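PDB 2QR4: peptidase M3B, oligoendopeptidase F from Enterococcus faecium, which probably hydrolyses internal peptide bonds of short peptides, acting as a zinc-dependent metallopeptidase of family M3. Local coordinates for residues D362-L367 and N405-Y410; Y410-E415 and A422-H427; D430-T435 and S564-R569. All coordinates share one frame; numbering follows the deposited sequence.

Contact 1 (D362-L367 and N405-Y410)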
loop_
_atom_site.group_PDB
_atom_site.type_symbol
_atom_site.label_atom_id
_atom_site.label_comp_id
_atom_site.label_asym_id
_atom_site.label_seq_id
_atom_site.Cartn_x
_atom_site.Cartn_y
_atom_site.Cartn_z
ATOM N N ASP A 362 -24.462 30.591 -17.275
ATOM C CA ASP A 362 -24.006 29.346 -16.666
ATOM C C ASP A 362 -25.003 28.779 -15.650
ATOM O O ASP A 362 -25.269 27.579 -15.650
ATOM C CB ASP A 362 -22.624 29.523 -16.032
ATOM C CG ASP A 362 -21.508 29.000 -16.921
ATOM O OD1 ASP A 362 -21.663 27.883 -17.465
ATOM O OD2 ASP A 362 -20.477 29.697 -17.072
ATOM N N GLN A 363 -25.557 29.637 -14.795
ATOM C CA GLN A 363 -26.485 29.189 -13.747
ATOM C C GLN A 363 -27.794 28.629 -14.324
ATOM O O GLN A 363 -28.457 27.788 -13.705
ATOM C CB GLN A 363 -26.777 30.318 -12.752
ATOM C CG GLN A 363 -25.539 30.998 -12.173
ATOM C CD GLN A 363 -25.885 32.019 -11.096
ATOM O OE1 GLN A 363 -25.293 33.098 -11.026
ATOM N NE2 GLN A 363 -26.856 31.680 -10.255
ATOM N N LEU A 364 -28.156 29.109 -15.511
ATOM C CA LEU A 364 -29.319 28.607 -16.232
ATOM C C LEU A 364 -29.147 27.116 -16.533
ATOM O O LEU A 364 -30.075 26.317 -16.334
ATOM C CB LEU A 364 -29.522 29.408 -17.523
ATOM C CG LEU A 364 -30.698 29.044 -18.431
ATOM C CD1 LEU A 364 -31.994 29.065 -17.649
ATOM C CD2 LEU A 364 -30.769 29.992 -19.619
ATOM N N PHE A 365 -27.955 26.749 -17.004
ATOM C CA PHE A 365 -27.604 25.347 -17.228
ATOM C C PHE A 365 -27.671 24.504 -15.952
ATOM O O PHE A 365 -28.110 23.347 -15.980
ATOM C CB PHE A 365 -26.218 25.243 -17.866
ATOM C CG PHE A 365 -26.227 25.490 -19.343
ATOM C CD1 PHE A 365 -26.022 26.763 -19.847
ATOM C CD2 PHE A 365 -26.480 24.449 -20.231
ATOM C CE1 PHE A 365 -26.041 26.987 -21.211
ATOM C CE2 PHE A 365 -26.509 24.671 -21.588
ATOM C CZ PHE A 365 -26.288 25.942 -22.080
ATOM N N THR A 366 -27.234 25.100 -14.844
ATOM C CA THR A 366 -27.272 24.467 -13.543
ATOM C C THR A 366 -28.710 24.200 -13.139
ATOM O O THR A 366 -29.046 23.103 -12.689
ATOM C CB THR A 366 -26.626 25.372 -12.487
ATOM O OG1 THR A 366 -25.309 25.728 -12.919
ATOM C CG2 THR A 366 -26.551 24.675 -11.129
ATOM N N LEU A 367 -29.556 25.213 -13.300
ATOM C CA LEU A 367 -30.960 25.103 -12.943
ATOM C C LEU A 367 -31.613 23.944 -13.699
ATOM O O LEU A 367 -32.293 23.091 -13.118
ATOM C CB LEU A 367 -31.682 26.405 -13.265
ATOM C CG LEU A 367 -33.163 26.394 -12.894
ATOM C CD1 LEU A 367 -33.334 26.215 -11.377
ATOM C CD2 LEU A 367 -33.859 27.655 -13.397
ATOM N N ASN A 405 -28.676 19.239 -22.658
ATOM C CA ASN A 405 -28.713 19.077 -24.111
ATOM C C ASN A 405 -29.910 19.774 -24.722
ATOM O O ASN A 405 -29.794 20.433 -25.756
ATOM C CB ASN A 405 -28.696 17.595 -24.500
ATOM C CG ASN A 405 -27.304 16.978 -24.365
ATOM O OD1 ASN A 405 -26.305 17.691 -24.385
ATOM N ND2 ASN A 405 -27.239 15.656 -24.220
ATOM N N ILE A 406 -31.056 19.643 -24.059
ATOM C CA ILE A 406 -32.287 20.205 -24.565
ATOM C C ILE A 406 -32.277 21.726 -24.442
ATOM O O ILE A 406 -32.780 22.423 -25.321
ATOM C CB ILE A 406 -33.505 19.570 -23.876
ATOM C CG1 ILE A 406 -33.646 18.110 -24.320
ATOM C CG2 ILE A 406 -34.783 20.328 -24.207
ATOM C CD1 ILE A 406 -34.759 17.359 -23.593
ATOM N N LEU A 407 -31.670 22.244 -23.378
ATOM C CA LEU A 407 -31.527 23.701 -23.233
ATOM C C LEU A 407 -30.526 24.289 -24.229
ATOM O O LEU A 407 -30.758 25.362 -24.787
ATOM C CB LEU A 407 -31.109 24.081 -21.813
ATOM C CG LEU A 407 -30.539 25.499 -21.718
ATOM C CD1 LEU A 407 -31.658 26.540 -21.748
ATOM C CD2 LEU A 407 -29.680 25.657 -20.484
ATOM N N THR A 408 -29.413 23.593 -24.447
ATOM C CA THR A 408 -28.455 24.023 -25.466
ATOM C C THR A 408 -29.104 24.144 -26.840
ATOM O O THR A 408 -28.979 25.167 -27.508
ATOM C CB THR A 408 -27.288 23.061 -25.589
ATOM O OG1 THR A 408 -26.569 23.030 -24.350
ATOM C CG2 THR A 408 -26.366 23.502 -26.726
ATOM N N GLU A 409 -29.800 23.099 -27.264
ATOM C CA GLU A 409 -30.467 23.138 -28.550
ATOM C C GLU A 409 -31.460 24.282 -28.587
ATOM O O GLU A 409 -31.533 25.016 -29.575
ATOM C CB GLU A 409 -31.180 21.814 -28.850
ATOM C CG GLU A 409 -31.946 21.801 -30.181
ATOM C CD GLU A 409 -31.025 21.998 -31.381
ATOM O OE1 GLU A 409 -29.844 21.613 -31.297
ATOM O OE2 GLU A 409 -31.475 22.536 -32.411
ATOM N N TYR A 410 -32.237 24.435 -27.518
ATOM C CA TYR A 410 -33.245 25.500 -27.492
ATOM C C TYR A 410 -32.614 26.885 -27.692
ATOM O O TYR A 410 -33.145 27.707 -28.436
ATOM C CB TYR A 410 -34.067 25.467 -26.198
ATOM C CG TYR A 410 -35.010 26.633 -26.078
ATOM C CD1 TYR A 410 -36.140 26.711 -26.871
ATOM C CD2 TYR A 410 -34.761 27.668 -25.188
ATOM C CE1 TYR A 410 -36.996 27.778 -26.779
ATOM C CE2 TYR A 410 -35.607 28.735 -25.094
ATOM C CZ TYR A 410 -36.725 28.792 -25.894
ATOM O OH TYR A 410 -37.593 29.863 -25.804
#
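Phe-365 and Leu-407 make the main contact here, a CH-pi interaction between helix 361-379 and helix 394-414. Methyl CD2 of Leu-407 stands over the middle of the Phe-365 ring, 3.4 Å from the centroid and only 12° off the ring normal. The two residues also have the closest pair of CA atoms across the segments, 7.4 Å apart. With CG of Phe-365 anti to its carbonyl carbon (chi1 -80°), the ring reaches across to the other helix and presents a face to that methyl. His-427 of helix 418-454 meets the opposite face, so the ring sits between an aliphatic and an aromatic neighbour.

The axes of the two segments run mostly antiparallel, at 138° and 10.2 Å apart. Helix 361-379 carries the HExxH sequence of this peptidase family just beyond this segment, and in relatives the helix equivalent to 394-414 supplies a further glutamate ligand to zinc.

Purely aliphatic packing comes from Leu-364. Its CG lies 4.1 Å from CD2 of Leu-407, and its CD2 lies 4.2 Å from CD1 of the same leucine, so both branches of Leu-407 are used.

The polar element is Thr-408. Its OG1 approaches the ring of Phe-365 at the edge, in plane, 3.2 Å from CE2, while its hydrogen bond is to the carbonyl of Glu-404 one turn back. The chemistry implies that these two helices are joined here by buried dispersion and CH-pi contacts, with the one polar group at the ring edge already satisfied within its own helix.

Contact 2 (Y410-E415 and A422-H427)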
loop_
_atom_site.group_PDB
_atom_site.type_symbol
_atom_site.label_atom_id
_atom_site.label_comp_id
_atom_site.label_asym_id
_atom_site.label_seq_id
_atom_site.Cartn_x
_atom_site.Cartn_y
_atom_site.Cartn_z
ATOM N N TYR A 410 -32.237 24.435 -27.518
ATOM C CA TYR A 410 -33.245 25.500 -27.492
ATOM C C TYR A 410 -32.614 26.885 -27.692
ATOM O O TYR A 410 -33.145 27.707 -28.436
ATOM C CB TYR A 410 -34.067 25.467 -26.198
ATOM C CG TYR A 410 -35.010 26.633 -26.078
ATOM C CD1 TYR A 410 -36.140 26.711 -26.871
ATOM C CD2 TYR A 410 -34.761 27.668 -25.188
ATOM C CE1 TYR A 410 -36.996 27.778 -26.779
ATOM C CE2 TYR A 410 -35.607 28.735 -25.094
ATOM C CZ TYR A 410 -36.725 28.792 -25.894
ATOM O OH TYR A 410 -37.593 29.863 -25.804
ATOM N N LEU A 411 -31.490 27.131 -27.021
ATOM C CA LEU A 411 -30.777 28.404 -27.118
ATOM C C LEU A 411 -30.307 28.642 -28.556
ATOM O O LEU A 411 -30.489 29.722 -29.107
ATOM C CB LEU A 411 -29.574 28.437 -26.141
ATOM C CG LEU A 411 -29.891 28.563 -24.637
ATOM C CD1 LEU A 411 -28.646 28.452 -23.758
ATOM C CD2 LEU A 411 -30.641 29.856 -24.319
ATOM N N LEU A 412 -29.711 27.614 -29.153
ATOM C CA LEU A 412 -29.188 27.670 -30.522
ATOM C C LEU A 412 -30.287 27.841 -31.563
ATOM O O LEU A 412 -30.020 28.256 -32.696
ATOM C CB LEU A 412 -28.372 26.410 -30.827
ATOM C CG LEU A 412 -26.839 26.368 -30.615
ATOM C CD1 LEU A 412 -26.271 27.465 -29.741
ATOM C CD2 LEU A 412 -26.356 25.004 -30.155
ATOM N N GLU A 413 -31.527 27.527 -31.194
ATOM C CA GLU A 413 -32.630 27.761 -32.123
ATOM C C GLU A 413 -33.289 29.119 -31.905
ATOM O O GLU A 413 -34.137 29.511 -32.689
ATOM C CB GLU A 413 -33.685 26.650 -32.060
ATOM C CG GLU A 413 -33.135 25.248 -32.286
ATOM C CD GLU A 413 -34.220 24.165 -32.236
ATOM O OE1 GLU A 413 -33.895 22.972 -32.419
ATOM O OE2 GLU A 413 -35.398 24.504 -32.019
ATOM N N THR A 414 -32.914 29.841 -30.850
ATOM C CA THR A 414 -33.598 31.125 -30.564
ATOM C C THR A 414 -32.678 32.337 -30.469
ATOM O O THR A 414 -33.080 33.436 -30.791
ATOM C CB THR A 414 -34.420 31.079 -29.262
ATOM O OG1 THR A 414 -33.556 30.752 -28.160
ATOM C CG2 THR A 414 -35.549 30.063 -29.371
ATOM N N GLU A 415 -31.456 32.132 -30.001
ATOM C CA GLU A 415 -30.492 33.216 -29.858
ATOM C C GLU A 415 -29.989 33.712 -31.202
ATOM O O GLU A 415 -29.594 32.926 -32.059
ATOM C CB GLU A 415 -29.308 32.749 -29.009
ATOM C CG GLU A 415 -29.691 32.517 -27.568
ATOM C CD GLU A 415 -30.367 33.735 -26.955
ATOM O OE1 GLU A 415 -30.127 34.868 -27.442
ATOM O OE2 GLU A 415 -31.136 33.556 -25.988
ATOM N N ALA A 422 -21.922 32.067 -29.918
ATOM C CA ALA A 422 -20.549 31.590 -29.728
ATOM C C ALA A 422 -20.371 31.003 -28.337
ATOM O O ALA A 422 -19.789 29.919 -28.176
ATOM C CB ALA A 422 -19.534 32.704 -29.973
ATOM N N TYR A 423 -20.887 31.710 -27.334
ATOM C CA TYR A 423 -20.726 31.256 -25.966
ATOM C C TYR A 423 -21.323 29.873 -25.782
ATOM O O TYR A 423 -20.680 28.995 -25.202
ATOM C CB TYR A 423 -21.344 32.217 -24.937
ATOM C CG TYR A 423 -21.073 31.740 -23.528
ATOM C CD1 TYR A 423 -22.010 30.980 -22.830
ATOM C CD2 TYR A 423 -19.845 31.991 -22.925
ATOM C CE1 TYR A 423 -21.745 30.519 -21.551
ATOM C CE2 TYR A 423 -19.562 31.534 -21.658
ATOM C CZ TYR A 423 -20.508 30.798 -20.970
ATOM O OH TYR A 423 -20.201 30.349 -19.697
ATOM N N VAL A 424 -22.544 29.655 -26.271
ATOM C CA VAL A 424 -23.156 28.352 -26.037
ATOM C C VAL A 424 -22.574 27.223 -26.899
ATOM O O VAL A 424 -22.453 26.083 -26.451
ATOM C CB VAL A 424 -24.709 28.399 -25.952
ATOM C CG1 VAL A 424 -25.244 29.791 -26.222
ATOM C CG2 VAL A 424 -25.361 27.320 -26.790
ATOM N N LEU A 425 -22.149 27.555 -28.108
ATOM C CA LEU A 425 -21.452 26.595 -28.946
ATOM C C LEU A 425 -20.195 26.093 -28.233
ATOM O O LEU A 425 -19.959 24.885 -28.118
ATOM C CB LEU A 425 -21.077 27.247 -30.273
ATOM C CG LEU A 425 -21.860 26.927 -31.551
ATOM C CD1 LEU A 425 -23.050 26.011 -31.340
ATOM C CD2 LEU A 425 -22.261 28.204 -32.275
ATOM N N ASN A 426 -19.392 27.025 -27.734
ATOM C CA ASN A 426 -18.139 26.660 -27.079
ATOM C C ASN A 426 -18.324 26.007 -25.698
ATOM O O ASN A 426 -17.579 25.109 -25.324
ATOM C CB ASN A 426 -17.208 27.866 -26.997
ATOM C CG ASN A 426 -15.890 27.527 -26.363
ATOM O OD1 ASN A 426 -15.674 27.819 -25.193
ATOM N ND2 ASN A 426 -14.998 26.891 -27.123
ATOM N N HIS A 427 -19.327 26.452 -24.958
ATOM C CA HIS A 427 -19.694 25.825 -23.699
ATOM C C HIS A 427 -19.983 24.335 -23.922
ATOM O O HIS A 427 -19.514 23.487 -23.161
ATOM C CB HIS A 427 -20.907 26.553 -23.107
ATOM C CG HIS A 427 -21.544 25.863 -21.937
ATOM N ND1 HIS A 427 -21.071 25.987 -20.647
ATOM C CD2 HIS A 427 -22.647 25.078 -21.860
ATOM C CE1 HIS A 427 -21.845 25.298 -19.827
ATOM N NE2 HIS A 427 -22.810 24.738 -20.538
#
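Leu-412 packs against Val-424 and Leu-425 inside an antiparallel helical hairpin, in which helix 394-414 turns back into helix 418-454. The axes of the two segments lie 10.1 Å apart with a signed crossing angle of -152°, and Leu-412 faces Val-424 at the closest backbone pairing.

The packed side is wholly aliphatic. CD2 of Leu-412 touches CD1 of Leu-425 at 3.7 Å, and CG of Leu-412 is 3.9 Å from that same methyl, so Leu-412 packs against one branch of Leu-425. Val-424 lies beside Leu-412, but their methyls are modelled too close for the detail to be relied on. Leu-411 makes a lighter contact, its CB 4.4 Å from CG2 of Val-424, while its end turns to Phe-365 of helix 361-379. Arg-569 of helix 557-579 covers the Leu-412 and Leu-425 pair.

Toward the turn the contact thins out. Glu-413 and Thr-414 are exposed and do not reach the second helix, and the side chain of Glu-415 stops short of it, although its CB points that way. Polar bonds take over: Arg-421 NH1 binds the carbonyls of both Leu-412 and Glu-415, tying the turn to the start of the next helix. Thr-414 OG1 donates to Tyr-410 O, tilted 29° from the carbonyl plane. Next to it, Leu-411 O accepts two backbone donors, Thr-414 N at 3.0 Å and Glu-415 N at 2.7 Å.

Contact 3 (D430-T435 and S564-R569)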
loop_
_atom_site.group_PDB
_atom_site.type_symbol
_atom_site.label_atom_id
_atom_site.label_comp_id
_atom_site.label_asym_id
_atom_site.label_seq_id
_atom_site.Cartn_x
_atom_site.Cartn_y
_atom_site.Cartn_z
ATOM N N ASP A 430 -16.801 22.410 -25.035
ATOM C CA ASP A 430 -15.934 22.314 -23.891
ATOM C C ASP A 430 -16.333 21.175 -22.946
ATOM O O ASP A 430 -15.492 20.358 -22.548
ATOM C CB ASP A 430 -15.904 23.643 -23.159
ATOM C CG ASP A 430 -14.844 23.686 -22.105
ATOM O OD1 ASP A 430 -13.660 23.467 -22.456
ATOM O OD2 ASP A 430 -15.200 23.935 -20.933
ATOM N N GLY A 431 -17.614 21.119 -22.591
ATOM C CA GLY A 431 -18.133 20.018 -21.785
ATOM C C GLY A 431 -17.868 18.688 -22.473
ATOM O O GLY A 431 -17.519 17.705 -21.820
ATOM N N PHE A 432 -18.023 18.662 -23.799
ATOM C CA PHE A 432 -17.762 17.459 -24.593
ATOM C C PHE A 432 -16.267 17.081 -24.510
ATOM O O PHE A 432 -15.926 15.920 -24.306
ATOM C CB PHE A 432 -18.200 17.719 -26.041
ATOM C CG PHE A 432 -18.339 16.477 -26.901
ATOM C CD1 PHE A 432 -17.239 15.699 -27.221
ATOM C CD2 PHE A 432 -19.566 16.144 -27.454
ATOM C CE1 PHE A 432 -17.364 14.589 -28.039
ATOM C CE2 PHE A 432 -19.703 15.042 -28.274
ATOM C CZ PHE A 432 -18.600 14.259 -28.566
ATOM N N LYS A 433 -15.368 18.056 -24.636
ATOM C CA LYS A 433 -13.946 17.756 -24.494
ATOM C C LYS A 433 -13.630 17.062 -23.146
ATOM O O LYS A 433 -12.848 16.106 -23.092
ATOM C CB LYS A 433 -13.068 19.013 -24.680
ATOM C CG LYS A 433 -11.600 18.845 -24.186
ATOM C CD LYS A 433 -10.948 20.182 -23.818
ATOM C CE LYS A 433 -10.715 20.354 -22.304
ATOM N NZ LYS A 433 -9.594 19.495 -21.744
ATOM N N GLY A 434 -14.222 17.544 -22.064
ATOM C CA GLY A 434 -13.900 17.004 -20.741
ATOM C C GLY A 434 -14.576 15.677 -20.422
ATOM O O GLY A 434 -14.005 14.825 -19.740
ATOM N N THR A 435 -15.793 15.489 -20.912
ATOM C CA THR A 435 -16.572 14.347 -20.496
ATOM C C THR A 435 -16.430 13.164 -21.450
ATOM O O THR A 435 -16.509 12.016 -21.020
ATOM C CB THR A 435 -18.026 14.727 -20.331
ATOM O OG1 THR A 435 -18.079 15.951 -19.602
ATOM C CG2 THR A 435 -18.789 13.653 -19.562
ATOM N N SER A 564 -20.937 13.597 -34.487
ATOM C CA SER A 564 -21.409 14.368 -35.615
ATOM C C SER A 564 -21.858 15.736 -35.124
ATOM O O SER A 564 -21.628 16.765 -35.779
ATOM C CB SER A 564 -22.548 13.655 -36.343
ATOM O OG SER A 564 -23.160 14.544 -37.277
HETATM N N MSE A 565 -22.492 15.744 -33.962
HETATM C CA MSE A 565 -22.956 16.988 -33.386
HETATM C C MSE A 565 -21.788 17.871 -32.945
HETATM O O MSE A 565 -21.854 19.091 -33.025
HETATM C CB MSE A 565 -23.837 16.699 -32.190
HETATM C CG MSE A 565 -24.463 17.950 -31.585
HETATM SE SE MSE A 565 -25.759 17.525 -30.176
HETATM C CE MSE A 565 -26.523 15.872 -30.946
ATOM N N PHE A 566 -20.723 17.250 -32.459
ATOM C CA PHE A 566 -19.568 18.006 -32.005
ATOM C C PHE A 566 -18.989 18.712 -33.210
ATOM O O PHE A 566 -18.681 19.901 -33.153
ATOM C CB PHE A 566 -18.537 17.073 -31.376
ATOM C CG PHE A 566 -17.313 17.764 -30.862
ATOM C CD1 PHE A 566 -17.223 18.143 -29.531
ATOM C CD2 PHE A 566 -16.231 17.998 -31.695
ATOM C CE1 PHE A 566 -16.080 18.756 -29.041
ATOM C CE2 PHE A 566 -15.084 18.624 -31.215
ATOM C CZ PHE A 566 -15.006 19.000 -29.890
ATOM N N GLU A 567 -18.879 17.965 -34.308
ATOM C CA GLU A 567 -18.344 18.472 -35.560
ATOM C C GLU A 567 -19.213 19.599 -36.133
ATOM O O GLU A 567 -18.706 20.657 -36.502
ATOM C CB GLU A 567 -18.169 17.332 -36.577
ATOM C CG GLU A 567 -17.822 17.811 -38.003
ATOM C CD GLU A 567 -17.501 16.676 -38.983
ATOM O OE1 GLU A 567 -18.144 15.605 -38.911
ATOM O OE2 GLU A 567 -16.604 16.857 -39.834
ATOM N N GLN A 568 -20.518 19.397 -36.215
ATOM C CA GLN A 568 -21.333 20.469 -36.772
ATOM C C GLN A 568 -21.305 21.743 -35.927
ATOM O O GLN A 568 -21.234 22.847 -36.459
ATOM C CB GLN A 568 -22.759 20.029 -37.184
ATOM C CG GLN A 568 -23.519 19.181 -36.225
ATOM C CD GLN A 568 -24.773 18.580 -36.860
ATOM O OE1 GLN A 568 -24.880 17.370 -37.031
ATOM N NE2 GLN A 568 -25.725 19.426 -37.195
ATOM N N ARG A 569 -21.298 21.604 -34.611
ATOM C CA ARG A 569 -21.257 22.790 -33.774
ATOM C C ARG A 569 -19.865 23.448 -33.801
ATOM O O ARG A 569 -19.737 24.665 -33.766
ATOM C CB ARG A 569 -21.750 22.472 -32.370
ATOM C CG ARG A 569 -23.242 22.014 -32.364
ATOM C CD ARG A 569 -23.746 21.732 -30.946
ATOM N NE ARG A 569 -25.183 21.584 -30.942
ATOM C CZ ARG A 569 -25.900 21.205 -29.890
ATOM N NH1 ARG A 569 -25.296 20.904 -28.752
ATOM N NH2 ARG A 569 -27.225 21.110 -29.990
#
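Phe-566 lays its CD1 over one face of the Phe-432 ring, 3.3 Å above the plane and displaced toward the rim. The ring planes meet obliquely at 51°, with centroids 4.6 Å apart. The base of Phe-566 takes part as well: its CB stands 4.0 Å from the centroid of the Phe-432 ring, 16° off the normal, which makes a CH-pi contact. Both phenylalanines hold CG anti to the backbone N, sending each ring out from its helix into the gap between them.

Near the wider pi-type turn at 433-435, Thr-435 OG1 donates to Gly-431 O at 2.9 Å, joining Thr-435 N on that carbonyl. On the other segment, the selenium of Met-565, present as selenomethionine, lies over the guanidinium face of Arg-569, which also makes a cation-pi contact with Tyr-428.

The buried pair thus joins helix 418-454 to helix 557-579, with Phe-509 of helix 503-520 meeting Phe-432 edge-to-face and Leu-262 of helix 260-274 packing on Phe-566.

Overall arrangement
Along the chain the three contacts come in series, and none nests in or crosses another. Contact 1 closes a 37-residue loop that includes the unmodelled 381-392, bringing helix 394-414 back to helix 361-379. Contact 2 opens at Tyr-410, which it shares with contact 1, and closes the short turn into helix 418-454. That helix continues into contact 3, whose 128-residue loop ends on the C-terminal helix 557-579. Contacts 1 and 2 thus share helix 394-414, contacts 2 and 3 share helix 418-454, and a salt bridge from Glu-409 to Arg-569 ties contact 1 to contact 3. Together they tie four helices on one side of the chain's centre.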